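Local coordinates for protein Cbs-cp12 (PDB 5NMU) that is of uncertain function but joins a tandem pair of CBS domains to a CP12 domain and probably takes part in the redox regulation of photosynthesis, at residues A[50-55]-A[77-82]; A[144-149]-A[168-173]; A[10-15]-A[120-125]; A[91-96]-A[134-139]. All blocks are in the same frame, centred on the assembly; numbering follows the deposited sequence.

Interaction 1 of 4, residues A[50-55]-A[77-82]; sequences YGIVTE and IMAKPC
Within this tandem CBS fold, residues 77-82, from the start of the second CBS repeat, lie along the outer edge of strand 51-54 of the first and form a single antiparallel bridge with it. Gly-51 and Val-53 spend their backbone bonds on strand 38-41, so Ile-52 turns its own N-H and C=O outward, and Ala-79 meets both. Ala-79 N reaches Ile-52 O at 2.8 Å in an almost straight bond (177°), nearly along the C=O axis; the return bond from Ile-52 N to Ala-79 O, 3.0 Å, is more bent. Farther along, Cys-82 N gives Tyr-50 O a weak bond of 3.4 Å, and Pro-81, preceded by a cis peptide, adds a CA-H...O contact to the same oxygen.

Glycine suits position 51 because a beta carbon there would crowd Lys-80 CB and Ala-79 O. Other polar groups have partners outside: Lys-80 NZ forms a salt bridge with Asp-48, and the backbone Pro-81 O accepts a bond from Gln-100 of a second subunit.

Apolar packing flanks the bridge. Val-53 holds CG2 anti to its backbone N, where the methyl meets Ile-77 CD1 at 3.6 Å, the two branched chains crossing obliquely in the buried interior. Ile-52, whose longer CG1 branch leads away from residues 77-82, also packs on Ile-40 and uses the short CG2 methyl against Cys-82 CB, 3.6 Å away. A small, weakly polar cysteine fits close against the strand backbone: with chi1 66°, its SG lies between its own N and carbonyl carbon and rests 3.8 Å from Gly-51 C.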
loop_
_atom_site.group_PDB
_atom_site.type_symbol
_atom_site.label_atom_id
_atom_site.label_comp_id
_atom_site.label_asym_id
_atom_site.label_seq_id
_atom_site.Cartn_x
_atom_site.Cartn_y
_atom_site.Cartn_z
ATOM N N TYR A 50 -13.098 8.188 20.361
ATOM C CA TYR A 50 -13.421 9.140 19.325
ATOM C C TYR A 50 -13.321 8.498 17.951
ATOM O O TYR A 50 -12.631 7.527 17.760
ATOM C CB TYR A 50 -12.522 10.399 19.390
ATOM C CG TYR A 50 -12.915 11.316 20.525
ATOM C CD1 TYR A 50 -12.389 11.130 21.802
ATOM C CD2 TYR A 50 -13.836 12.320 20.330
ATOM C CE1 TYR A 50 -12.747 11.957 22.851
ATOM C CE2 TYR A 50 -14.243 13.133 21.379
ATOM C CZ TYR A 50 -13.683 12.954 22.636
ATOM O OH TYR A 50 -14.059 13.770 23.646
ATOM N N GLY A 51 -14.053 9.061 17.013
ATOM C CA GLY A 51 -13.967 8.629 15.624
ATOM C C GLY A 51 -13.893 9.863 14.776
ATOM O O GLY A 51 -14.033 10.971 15.299
ATOM N N ILE A 52 -13.648 9.671 13.494
ATOM C CA ILE A 52 -13.554 10.756 12.541
ATOM C C ILE A 52 -14.101 10.274 11.192
ATOM O O ILE A 52 -13.912 9.124 10.803
ATOM C CB ILE A 52 -12.097 11.304 12.402
ATOM C CG1 ILE A 52 -12.072 12.625 11.562
ATOM C CG2 ILE A 52 -11.164 10.241 11.799
ATOM C CD1 ILE A 52 -10.779 13.397 11.726
ATOM N N VAL A 53 -14.780 11.186 10.507
ATOM C CA VAL A 53 -15.195 11.029 9.122
ATOM C C VAL A 53 -14.717 12.278 8.359
ATOM O O VAL A 53 -14.869 13.438 8.851
ATOM C CB VAL A 53 -16.712 10.735 9.012
ATOM C CG1 VAL A 53 -17.592 11.819 9.569
ATOM C CG2 VAL A 53 -17.074 10.482 7.572
ATOM N N THR A 54 -14.077 12.019 7.220
ATOM C CA THR A 54 -13.389 13.052 6.438
ATOM C C THR A 54 -13.972 13.210 5.087
ATOM O O THR A 54 -14.699 12.320 4.610
ATOM C CB THR A 54 -11.911 12.727 6.197
ATOM O OG1 THR A 54 -11.769 11.627 5.280
ATOM C CG2 THR A 54 -11.203 12.429 7.535
ATOM N N GLU A 55 -13.642 14.332 4.455
ATOM C CA GLU A 55 -13.977 14.544 3.036
ATOM C C GLU A 55 -13.599 13.386 2.110
ATOM O O GLU A 55 -14.337 13.084 1.156
ATOM C CB GLU A 55 -13.380 15.848 2.517
ATOM C CG GLU A 55 -11.851 15.908 2.552
ATOM C CD GLU A 55 -11.311 17.200 1.996
ATOM O OE1 GLU A 55 -12.124 18.035 1.644
ATOM O OE2 GLU A 55 -10.060 17.390 1.933
ATOM N N ILE A 77 -18.731 4.525 7.178
ATOM C CA ILE A 77 -17.550 5.103 6.518
ATOM C C ILE A 77 -16.458 5.656 7.464
ATOM O O ILE A 77 -15.308 5.821 7.041
ATOM C CB ILE A 77 -17.930 6.153 5.445
ATOM C CG1 ILE A 77 -18.721 7.297 6.009
ATOM C CG2 ILE A 77 -18.766 5.492 4.346
ATOM C CD1 ILE A 77 -18.811 8.489 5.067
ATOM N N MET A 78 -16.818 5.921 8.724
ATOM C CA MET A 78 -15.918 6.543 9.668
ATOM C C MET A 78 -14.740 5.666 10.018
ATOM O O MET A 78 -14.774 4.451 9.799
ATOM C CB MET A 78 -16.656 6.882 10.953
ATOM C CG MET A 78 -16.965 5.707 11.866
ATOM S SD MET A 78 -18.123 6.208 13.137
ATOM C CE MET A 78 -18.428 4.622 13.948
ATOM N N ALA A 79 -13.759 6.302 10.653
ATOM C CA ALA A 79 -12.659 5.628 11.298
ATOM C C ALA A 79 -12.852 5.702 12.793
ATOM O O ALA A 79 -12.850 6.754 13.352
ATOM C CB ALA A 79 -11.340 6.280 10.902
ATOM N N LYS A 80 -13.060 4.581 13.450
ATOM C CA LYS A 80 -13.342 4.606 14.868
ATOM C C LYS A 80 -12.839 3.301 15.384
ATOM O O LYS A 80 -13.258 2.292 14.856
ATOM C CB LYS A 80 -14.819 4.726 15.175
ATOM C CG LYS A 80 -15.118 4.796 16.673
ATOM C CD LYS A 80 -16.604 5.006 16.979
ATOM C CE LYS A 80 -16.915 4.861 18.465
ATOM N NZ LYS A 80 -18.137 5.642 18.795
ATOM N N PRO A 81 -11.951 3.297 16.379
ATOM C CA PRO A 81 -11.209 4.490 16.835
ATOM C C PRO A 81 -10.328 5.112 15.759
ATOM O O PRO A 81 -9.968 4.463 14.798
ATOM C CB PRO A 81 -10.259 3.942 17.926
ATOM C CG PRO A 81 -10.305 2.446 17.799
ATOM C CD PRO A 81 -11.237 2.048 16.698
ATOM N N CYS A 82 -9.954 6.354 15.960
ATOM C CA CYS A 82 -9.103 7.058 15.019
ATOM C C CYS A 82 -7.809 7.465 15.697
ATOM O O CYS A 82 -7.703 7.380 16.903
ATOM C CB CYS A 82 -9.865 8.235 14.448
ATOM S SG CYS A 82 -10.215 9.465 15.667
#

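Interaction 2 of 4, residues A[144-149]-A[168-173]; sequences AAREDA and DVVEEL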
loop_
_atom_site.group_PDB
_atom_site.type_symbol
_atom_site.label_atom_id
_atom_site.label_comp_id
_atom_site.label_asym_id
_atom_site.label_seq_id
_atom_site.Cartn_x
_atom_site.Cartn_y
_atom_site.Cartn_z
ATOM N N ALA A 144 23.713 9.793 20.723
ATOM C CA ALA A 144 24.490 8.727 20.065
ATOM C C ALA A 144 25.905 9.145 19.631
ATOM O O ALA A 144 26.882 8.371 19.737
ATOM C CB ALA A 144 23.707 8.094 18.863
ATOM N N ALA A 145 26.005 10.355 19.131
ATOM C CA ALA A 145 27.252 10.821 18.620
ATOM C C ALA A 145 28.278 11.092 19.767
ATOM O O ALA A 145 29.492 10.936 19.586
ATOM C CB ALA A 145 27.026 12.066 17.810
ATOM N N ARG A 146 27.767 11.483 20.922
ATOM C CA ARG A 146 28.578 11.641 22.119
ATOM C C ARG A 146 29.117 10.296 22.638
ATOM O O ARG A 146 30.329 10.192 22.974
ATOM C CB ARG A 146 27.805 12.372 23.232
ATOM C CG ARG A 146 27.517 13.859 22.949
ATOM C CD ARG A 146 26.639 14.503 24.024
ATOM N NE ARG A 146 27.450 14.521 25.203
ATOM C CZ ARG A 146 28.302 15.503 25.546
ATOM N NH1 ARG A 146 28.418 16.630 24.830
ATOM N NH2 ARG A 146 29.032 15.347 26.627
ATOM N N GLU A 147 28.265 9.268 22.674
ATOM C CA GLU A 147 28.755 7.914 22.956
ATOM C C GLU A 147 29.799 7.459 21.966
ATOM O O GLU A 147 30.783 6.894 22.382
ATOM C CB GLU A 147 27.640 6.880 23.020
ATOM C CG GLU A 147 26.722 7.113 24.194
ATOM C CD GLU A 147 25.671 6.038 24.358
ATOM O OE1 GLU A 147 25.844 4.940 23.808
ATOM O OE2 GLU A 147 24.650 6.312 25.020
ATOM N N ASP A 148 29.600 7.702 20.667
ATOM C CA ASP A 148 30.630 7.349 19.661
ATOM C C ASP A 148 31.916 8.064 19.942
ATOM O O ASP A 148 32.980 7.474 19.799
ATOM C CB ASP A 148 30.246 7.718 18.237
ATOM C CG ASP A 148 29.095 6.866 17.676
ATOM O OD1 ASP A 148 28.850 5.748 18.140
ATOM O OD2 ASP A 148 28.371 7.347 16.772
ATOM N N ALA A 149 31.827 9.351 20.295
ATOM C CA ALA A 149 33.026 10.147 20.482
ATOM C C ALA A 149 33.802 9.633 21.686
ATOM O O ALA A 149 35.033 9.484 21.639
ATOM C CB ALA A 149 32.683 11.615 20.683
ATOM N N ASP A 168 33.707 16.657 16.643
ATOM C CA ASP A 168 33.180 17.615 15.656
ATOM C C ASP A 168 31.779 17.229 15.110
ATOM O O ASP A 168 30.951 18.095 14.859
ATOM C CB ASP A 168 34.161 17.887 14.514
ATOM C CG ASP A 168 35.322 18.870 14.914
ATOM O OD1 ASP A 168 35.237 19.773 15.823
ATOM O OD2 ASP A 168 36.358 18.719 14.250
ATOM N N VAL A 169 31.505 15.940 14.977
ATOM C CA VAL A 169 30.113 15.468 14.672
ATOM C C VAL A 169 29.175 15.969 15.777
ATOM O O VAL A 169 28.149 16.568 15.478
ATOM C CB VAL A 169 30.024 13.932 14.535
ATOM C CG1 VAL A 169 28.577 13.474 14.230
ATOM C CG2 VAL A 169 30.985 13.436 13.451
ATOM N N VAL A 170 29.563 15.822 17.058
ATOM C CA VAL A 170 28.693 16.308 18.161
ATOM C C VAL A 170 28.455 17.827 18.099
ATOM O O VAL A 170 27.307 18.322 18.227
ATOM C CB VAL A 170 29.246 15.944 19.560
ATOM C CG1 VAL A 170 28.419 16.581 20.671
ATOM C CG2 VAL A 170 29.320 14.428 19.694
ATOM N N GLU A 171 29.551 18.542 17.912
ATOM C CA GLU A 171 29.535 19.988 17.875
ATOM C C GLU A 171 28.539 20.498 16.794
ATOM O O GLU A 171 27.682 21.334 17.078
ATOM C CB GLU A 171 30.987 20.540 17.709
ATOM C CG GLU A 171 31.119 21.775 16.789
ATOM C CD GLU A 171 32.417 22.604 16.970
ATOM O OE1 GLU A 171 32.251 23.770 17.392
ATOM O OE2 GLU A 171 33.565 22.115 16.664
ATOM N N GLU A 172 28.680 19.995 15.573
ATOM C CA GLU A 172 27.810 20.378 14.455
ATOM C C GLU A 172 26.359 20.108 14.776
ATOM O O GLU A 172 25.523 21.000 14.624
ATOM C CB GLU A 172 28.238 19.667 13.153
ATOM C CG GLU A 172 29.617 20.128 12.618
ATOM C CD GLU A 172 29.616 21.610 12.238
ATOM O OE1 GLU A 172 28.797 21.967 11.350
ATOM O OE2 GLU A 172 30.389 22.426 12.842
ATOM N N LEU A 173 26.065 18.905 15.284
ATOM C CA LEU A 173 24.693 18.564 15.675
ATOM C C LEU A 173 24.213 19.514 16.780
ATOM O O LEU A 173 23.079 19.955 16.721
ATOM C CB LEU A 173 24.531 17.103 16.105
ATOM C CG LEU A 173 24.819 16.019 15.037
ATOM C CD1 LEU A 173 24.995 14.666 15.688
ATOM C CD2 LEU A 173 23.727 15.915 13.971
#
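Two helices run antiparallel here, their short segments 8.8 Å apart at an angle of 160°, and alanines line part of the interface. Ala-145 is the low bump of helix 138-156: its CB enters a hollow bordered by Val-169, Val-170 and Leu-173, meeting Leu-173 CD1 at 3.9 Å. Val-170 is the larger bump coming the other way. Its CG2, anti to the carbonyl carbon, presses onto bare backbone, 3.5 Å from Ala-145 C, which the short alanine side chain leaves accessible. Its CG1, anti to the backbone N, instead touches Arg-146 CG at 3.7 Å. The arginine, its CG anti to the carbonyl carbon (chi1 -69°), crosses the valine at about a right angle, so its aliphatic stem borders the hollow that receives Val-170. Replacing Val-170 by an alanine would remove both methyls and would probably loosen the fit against the Ala-145 backbone and the arginine stem. At the border of the contact Asp-148 makes a salt bridge to Arg-73 of a second subunit. The arrangement is that of an antiparallel helical hairpin, the CP12 part of the chain, whose two helices are also joined by the Cys-153 to Cys-163 disulfide.

Interaction 3 of 4, residues A[10-15]-A[120-125]; sequences IMTQNV and VSDILF
Residues 10-15 leave the short helix 7-10 as an irregular, partly extended strip that passes beside the first turns of helix 120-126. The backbones come closest at Ile-10 and Asp-122, whose CA atoms are 6.1 Å apart, and Ile-10 O lies 3.4 Å from Asp-122 CB. Thr-12 also exchanges a backbone hydrogen bond with Ile-117 on strand 113-119, which fixes the strip against the second CBS repeat.

The polar part of the contact is gathered on Asp-122. Thr-12 OG1 donates to Asp-122 OD1 at 2.9 Å, and OD1 accepts through its syn lone pair, on the side of the other oxygen, the two side chains crossing at about a right angle. Threonine suits the place because its hydroxyl, held beside the backbone N (chi1 -64°), reaches OD1 directly. Lys-126 forms a salt bridge to the same OD1 and also binds Ile-10 O, while OD2 accepts the Ser-119 N-H at the start of the helix. With a lysine, a hydroxyl and a helix start around it, the carboxylate is likely to stay ionised. An alanine in place of Asp-122 would lose the links to Thr-12, Lys-126 and Ser-119 and would probably unsettle both Thr-12 and the beginning of the helix.

Next to this polar group, Ile-10 supplies the apolar part: with CG1 in the crowded position (chi1 68°), its CD1 lies 3.9 Å from Ile-123 CA and 4.0 Å from Ile-123 CG1.

Ser-119 and Asp-122 match the Ser/Thr-x-x-Asp signature at the strand-to-helix junction of CBS domains, whose aspartate commonly meets the ribose in nucleotide-binding relatives.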
loop_
_atom_site.group_PDB
_atom_site.type_symbol
_atom_site.label_atom_id
_atom_site.label_comp_id
_atom_site.label_asym_id
_atom_site.label_seq_id
_atom_site.Cartn_x
_atom_site.Cartn_y
_atom_site.Cartn_z
ATOM N N ILE A 10 -1.986 25.570 16.740
ATOM C CA ILE A 10 -2.330 25.718 15.315
ATOM C C ILE A 10 -3.595 24.986 14.891
ATOM O O ILE A 10 -3.990 25.094 13.766
ATOM C CB ILE A 10 -1.142 25.295 14.387
ATOM C CG1 ILE A 10 -0.867 23.773 14.454
ATOM C CG2 ILE A 10 0.103 26.101 14.772
ATOM C CD1 ILE A 10 -0.061 23.249 13.268
ATOM N N MET A 11 -4.213 24.236 15.782
ATOM C CA MET A 11 -5.401 23.501 15.449
ATOM C C MET A 11 -6.559 24.411 15.108
ATOM O O MET A 11 -6.598 25.532 15.529
ATOM C CB MET A 11 -5.823 22.609 16.597
ATOM C CG MET A 11 -6.259 23.353 17.855
ATOM S SD MET A 11 -6.626 22.201 19.169
ATOM C CE MET A 11 -7.076 23.343 20.500
ATOM N N THR A 12 -7.516 23.908 14.334
ATOM C CA THR A 12 -8.782 24.583 14.234
ATOM C C THR A 12 -9.545 24.351 15.554
ATOM O O THR A 12 -9.848 23.213 15.929
ATOM C CB THR A 12 -9.507 24.113 12.968
ATOM O OG1 THR A 12 -8.702 24.538 11.857
ATOM C CG2 THR A 12 -10.905 24.714 12.871
ATOM N N GLN A 13 -9.841 25.446 16.239
ATOM C CA GLN A 13 -10.396 25.408 17.594
ATOM C C GLN A 13 -11.881 25.047 17.559
ATOM O O GLN A 13 -12.358 24.277 18.441
ATOM C CB GLN A 13 -10.185 26.737 18.352
ATOM C CG GLN A 13 -8.800 26.952 19.004
ATOM N N ASN A 14 -12.598 25.621 16.583
ATOM C CA ASN A 14 -14.004 25.344 16.384
ATOM C C ASN A 14 -14.079 23.949 15.887
ATOM O O ASN A 14 -13.731 23.702 14.741
ATOM C CB ASN A 14 -14.629 26.260 15.315
ATOM C CG ASN A 14 -14.961 27.636 15.854
ATOM O OD1 ASN A 14 -14.928 27.874 17.070
ATOM N ND2 ASN A 14 -15.272 28.561 14.955
ATOM N N VAL A 15 -14.502 23.027 16.730
ATOM C CA VAL A 15 -14.611 21.644 16.313
ATOM C C VAL A 15 -16.085 21.272 16.455
ATOM O O VAL A 15 -16.744 21.758 17.334
ATOM C CB VAL A 15 -13.657 20.714 17.075
ATOM C CG1 VAL A 15 -13.977 20.638 18.566
ATOM C CG2 VAL A 15 -13.644 19.336 16.425
ATOM N N VAL A 120 -3.484 18.661 7.863
ATOM C CA VAL A 120 -2.379 19.041 7.020
ATOM C C VAL A 120 -2.417 20.498 6.621
ATOM O O VAL A 120 -1.345 21.119 6.565
ATOM C CB VAL A 120 -2.211 18.113 5.781
ATOM C CG1 VAL A 120 -1.696 16.781 6.269
ATOM C CG2 VAL A 120 -3.497 17.934 4.966
ATOM N N SER A 121 -3.619 21.039 6.390
ATOM C CA SER A 121 -3.814 22.453 6.079
ATOM C C SER A 121 -3.396 23.367 7.290
ATOM O O SER A 121 -2.724 24.366 7.106
ATOM C CB SER A 121 -5.271 22.739 5.708
ATOM O OG SER A 121 -5.748 21.841 4.721
ATOM N N ASP A 122 -3.808 22.992 8.504
ATOM C CA ASP A 122 -3.399 23.713 9.699
ATOM C C ASP A 122 -1.893 23.759 9.786
ATOM O O ASP A 122 -1.343 24.802 10.083
ATOM C CB ASP A 122 -3.971 23.108 10.963
ATOM C CG ASP A 122 -5.467 23.172 11.018
ATOM O OD1 ASP A 122 -6.079 24.238 10.756
ATOM O OD2 ASP A 122 -6.031 22.124 11.368
ATOM N N ILE A 123 -1.225 22.671 9.432
ATOM C CA ILE A 123 0.197 22.678 9.440
ATOM C C ILE A 123 0.756 23.592 8.334
ATOM O O ILE A 123 1.640 24.423 8.604
ATOM C CB ILE A 123 0.791 21.266 9.294
ATOM C CG1 ILE A 123 0.359 20.405 10.485
ATOM C CG2 ILE A 123 2.314 21.336 9.251
ATOM C CD1 ILE A 123 0.662 18.932 10.372
ATOM N N LEU A 124 0.264 23.440 7.111
ATOM C CA LEU A 124 0.788 24.203 6.000
ATOM C C LEU A 124 0.652 25.698 6.269
ATOM O O LEU A 124 1.607 26.456 6.066
ATOM C CB LEU A 124 0.068 23.863 4.706
ATOM C CG LEU A 124 0.387 24.707 3.459
ATOM C CD1 LEU A 124 1.861 24.641 3.169
ATOM C CD2 LEU A 124 -0.379 24.201 2.235
ATOM N N PHE A 125 -0.519 26.103 6.749
ATOM C CA PHE A 125 -0.801 27.497 6.922
ATOM C C PHE A 125 -0.302 28.118 8.216
ATOM O O PHE A 125 -0.136 29.307 8.261
ATOM C CB PHE A 125 -2.300 27.756 6.794
ATOM C CG PHE A 125 -2.909 27.297 5.511
ATOM C CD1 PHE A 125 -2.203 27.312 4.313
ATOM C CD2 PHE A 125 -4.231 26.923 5.493
ATOM C CE1 PHE A 125 -2.817 26.963 3.099
ATOM C CE2 PHE A 125 -4.845 26.545 4.314
ATOM C CZ PHE A 125 -4.130 26.555 3.112
#

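Interaction 4 of 4, residues A[91-96]-A[134-139]; sequences VEYVAR and KRLFIE
Phe-137 sits in a left-handed backbone conformation (phi 57°), in the third place of a type II turn from Arg-135 to Ile-138, a place usually taken by glycine or asparagine. It is also the N-cap residue of helix 138-156. The turn carries its ring back toward helix 91-101, where an arginine and a tyrosine receive it. Arg-96, extended from CG to NE, runs alongside Leu-136 and brings NE to 3.5 Å from Phe-137 CZ. Phe-137 CE2 lies over one face of the guanidinium, but the two planes are 79° apart, so the groups cross steeply. The arginine also gives a weak bond through NH1 to Ala-64 O of a third subunit. On the other flank Phe-137 CE1 meets the edge of the Tyr-93 ring, 3.7 Å from CE1.

Leu-136 is the wedge between the polar stems. Its CD2 touches Glu-92 CB at 4.0 Å, and CD1 reaches Arg-96 CD at 3.6 Å, so branched leucine fills the groove left by long residues one turn apart.

At the N-terminal end of the helix segment, Lys-134, bent at chi3 and chi4, folds back so that NZ forms a salt bridge to Glu-92 OE1 at 3.0 Å. It arrives 59° out of the carboxylate plane.

The whole is a domain junction, with the connecting segment between the CBS pair and the CP12 helices laid across a helix of the second CBS repeat.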
loop_
_atom_site.group_PDB
_atom_site.type_symbol
_atom_site.label_atom_id
_atom_site.label_comp_id
_atom_site.label_asym_id
_atom_site.label_seq_id
_atom_site.Cartn_x
_atom_site.Cartn_y
_atom_site.Cartn_z
ATOM N N VAL A 91 4.535 20.482 16.569
ATOM C CA VAL A 91 4.060 20.462 15.207
ATOM C C VAL A 91 4.917 19.622 14.234
ATOM O O VAL A 91 4.406 19.143 13.248
ATOM C CB VAL A 91 3.877 21.897 14.678
ATOM C CG1 VAL A 91 2.792 22.652 15.475
ATOM C CG2 VAL A 91 5.189 22.664 14.673
ATOM N N GLU A 92 6.224 19.498 14.450
ATOM C CA GLU A 92 7.035 18.593 13.606
ATOM C C GLU A 92 6.571 17.121 13.837
ATOM O O GLU A 92 6.553 16.272 12.913
ATOM C CB GLU A 92 8.554 18.778 13.897
ATOM C CG GLU A 92 9.070 18.219 15.243
ATOM C CD GLU A 92 8.948 19.172 16.418
ATOM O OE1 GLU A 92 7.963 19.950 16.486
ATOM O OE2 GLU A 92 9.870 19.157 17.283
ATOM N N TYR A 93 6.173 16.818 15.074
ATOM C CA TYR A 93 5.687 15.455 15.340
ATOM C C TYR A 93 4.309 15.191 14.791
ATOM O O TYR A 93 4.028 14.088 14.436
ATOM C CB TYR A 93 5.751 15.083 16.800
ATOM C CG TYR A 93 7.184 14.922 17.302
ATOM C CD1 TYR A 93 8.010 13.996 16.733
ATOM C CD2 TYR A 93 7.687 15.669 18.349
ATOM C CE1 TYR A 93 9.315 13.810 17.152
ATOM C CE2 TYR A 93 9.018 15.477 18.796
ATOM C CZ TYR A 93 9.810 14.526 18.165
ATOM O OH TYR A 93 11.115 14.259 18.470
ATOM N N VAL A 94 3.427 16.192 14.777
ATOM C CA VAL A 94 2.107 15.971 14.233
ATOM C C VAL A 94 2.278 15.648 12.718
ATOM O O VAL A 94 1.545 14.793 12.174
ATOM C CB VAL A 94 1.193 17.210 14.333
ATOM C CG1 VAL A 94 -0.161 16.959 13.639
ATOM C CG2 VAL A 94 0.959 17.616 15.776
ATOM N N ALA A 95 3.208 16.356 12.070
ATOM C CA ALA A 95 3.516 16.148 10.628
ATOM C C ALA A 95 3.965 14.722 10.421
ATOM O O ALA A 95 3.503 14.047 9.534
ATOM C CB ALA A 95 4.607 17.100 10.159
ATOM N N ARG A 96 4.841 14.261 11.303
ATOM C CA ARG A 96 5.415 12.923 11.175
ATOM C C ARG A 96 4.391 11.843 11.436
ATOM O O ARG A 96 4.375 10.866 10.683
ATOM C CB ARG A 96 6.595 12.749 12.100
ATOM C CG ARG A 96 7.283 11.415 11.932
ATOM C CD ARG A 96 8.542 11.432 12.698
ATOM N NE ARG A 96 9.307 10.225 12.389
ATOM C CZ ARG A 96 10.172 10.082 11.380
ATOM N NH1 ARG A 96 10.418 11.075 10.510
ATOM N NH2 ARG A 96 10.803 8.912 11.263
ATOM N N LYS A 134 12.748 21.576 12.278
ATOM C CA LYS A 134 13.285 20.779 13.404
ATOM C C LYS A 134 13.706 19.421 12.871
ATOM O O LYS A 134 12.872 18.662 12.410
ATOM C CB LYS A 134 12.254 20.705 14.546
ATOM C CG LYS A 134 11.865 22.107 15.041
ATOM C CD LYS A 134 11.457 22.183 16.505
ATOM C CE LYS A 134 10.347 23.227 16.687
ATOM N NZ LYS A 134 8.972 22.801 16.210
ATOM N N ARG A 135 15.013 19.197 12.835
ATOM C CA ARG A 135 15.597 17.906 12.466
ATOM C C ARG A 135 15.113 16.846 13.473
ATOM O O ARG A 135 15.354 16.970 14.697
ATOM C CB ARG A 135 17.107 18.039 12.485
ATOM C CG ARG A 135 17.876 16.751 12.264
ATOM C CD ARG A 135 19.377 17.030 12.220
ATOM N NE ARG A 135 20.090 15.858 11.724
ATOM C CZ ARG A 135 21.335 15.836 11.255
ATOM N NH1 ARG A 135 22.099 16.936 11.200
ATOM N NH2 ARG A 135 21.818 14.674 10.818
ATOM N N LEU A 136 14.368 15.864 12.977
ATOM C CA LEU A 136 13.695 14.907 13.847
ATOM C C LEU A 136 14.725 14.057 14.626
ATOM O O LEU A 136 15.804 13.684 14.120
ATOM C CB LEU A 136 12.690 14.004 13.076
ATOM C CG LEU A 136 11.205 14.418 12.954
ATOM C CD1 LEU A 136 10.413 14.131 14.223
ATOM C CD2 LEU A 136 11.008 15.881 12.555
ATOM N N PHE A 137 14.394 13.857 15.894
ATOM C CA PHE A 137 15.185 13.061 16.816
ATOM C C PHE A 137 16.616 13.546 16.970
ATOM O O PHE A 137 17.512 12.740 17.190
ATOM C CB PHE A 137 15.183 11.593 16.370
ATOM C CG PHE A 137 13.838 11.080 15.936
ATOM C CD1 PHE A 137 12.688 11.387 16.654
ATOM C CD2 PHE A 137 13.734 10.239 14.846
ATOM C CE1 PHE A 137 11.471 10.901 16.277
ATOM C CE2 PHE A 137 12.507 9.741 14.460
ATOM C CZ PHE A 137 11.380 10.055 15.182
ATOM N N ILE A 138 16.847 14.859 16.803
ATOM C CA ILE A 138 18.207 15.382 16.811
ATOM C C ILE A 138 18.877 15.198 18.156
ATOM O O ILE A 138 20.107 15.024 18.204
ATOM C CB ILE A 138 18.280 16.844 16.350
ATOM C CG1 ILE A 138 19.730 17.173 15.961
ATOM C CG2 ILE A 138 17.674 17.818 17.388
ATOM C CD1 ILE A 138 19.986 18.591 15.517
ATOM N N GLU A 139 18.102 15.171 19.243
ATOM C CA GLU A 139 18.665 14.865 20.572
ATOM C C GLU A 139 19.157 13.412 20.720
ATOM O O GLU A 139 20.130 13.180 21.436
ATOM C CB GLU A 139 17.722 15.252 21.735
ATOM C CG GLU A 139 17.564 16.765 21.950
ATOM C CD GLU A 139 18.893 17.551 22.265
ATOM O OE1 GLU A 139 19.777 17.066 23.020
ATOM O OE2 GLU A 139 19.052 18.704 21.774
#

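In the fold
The contacts follow the elongated chain from the CBS pair to the CP12 hairpin. Interactions 1 and 3, whose centres are about 17 Å apart, belong to the CBS pair: each sets the opening segment of one repeat against the other repeat. Interaction 3 touches interaction 4 directly, with Ile-10 CD1 3.7 Å from Val-91 CG1. Interaction 4 in turn touches interaction 2, where Leu-173 CD2 lies 3.4 Å from Arg-135 NH1, and both use helix 138-156. The ends of this series, interactions 1 and 2, have centres about 43 Å apart. Across subunits, Met-78 of interaction 1 packs on Phe-137 (interaction 4) of a second subunit, and Glu-55 is hydrogen-bonded to Ser-121 (interaction 3) of a third.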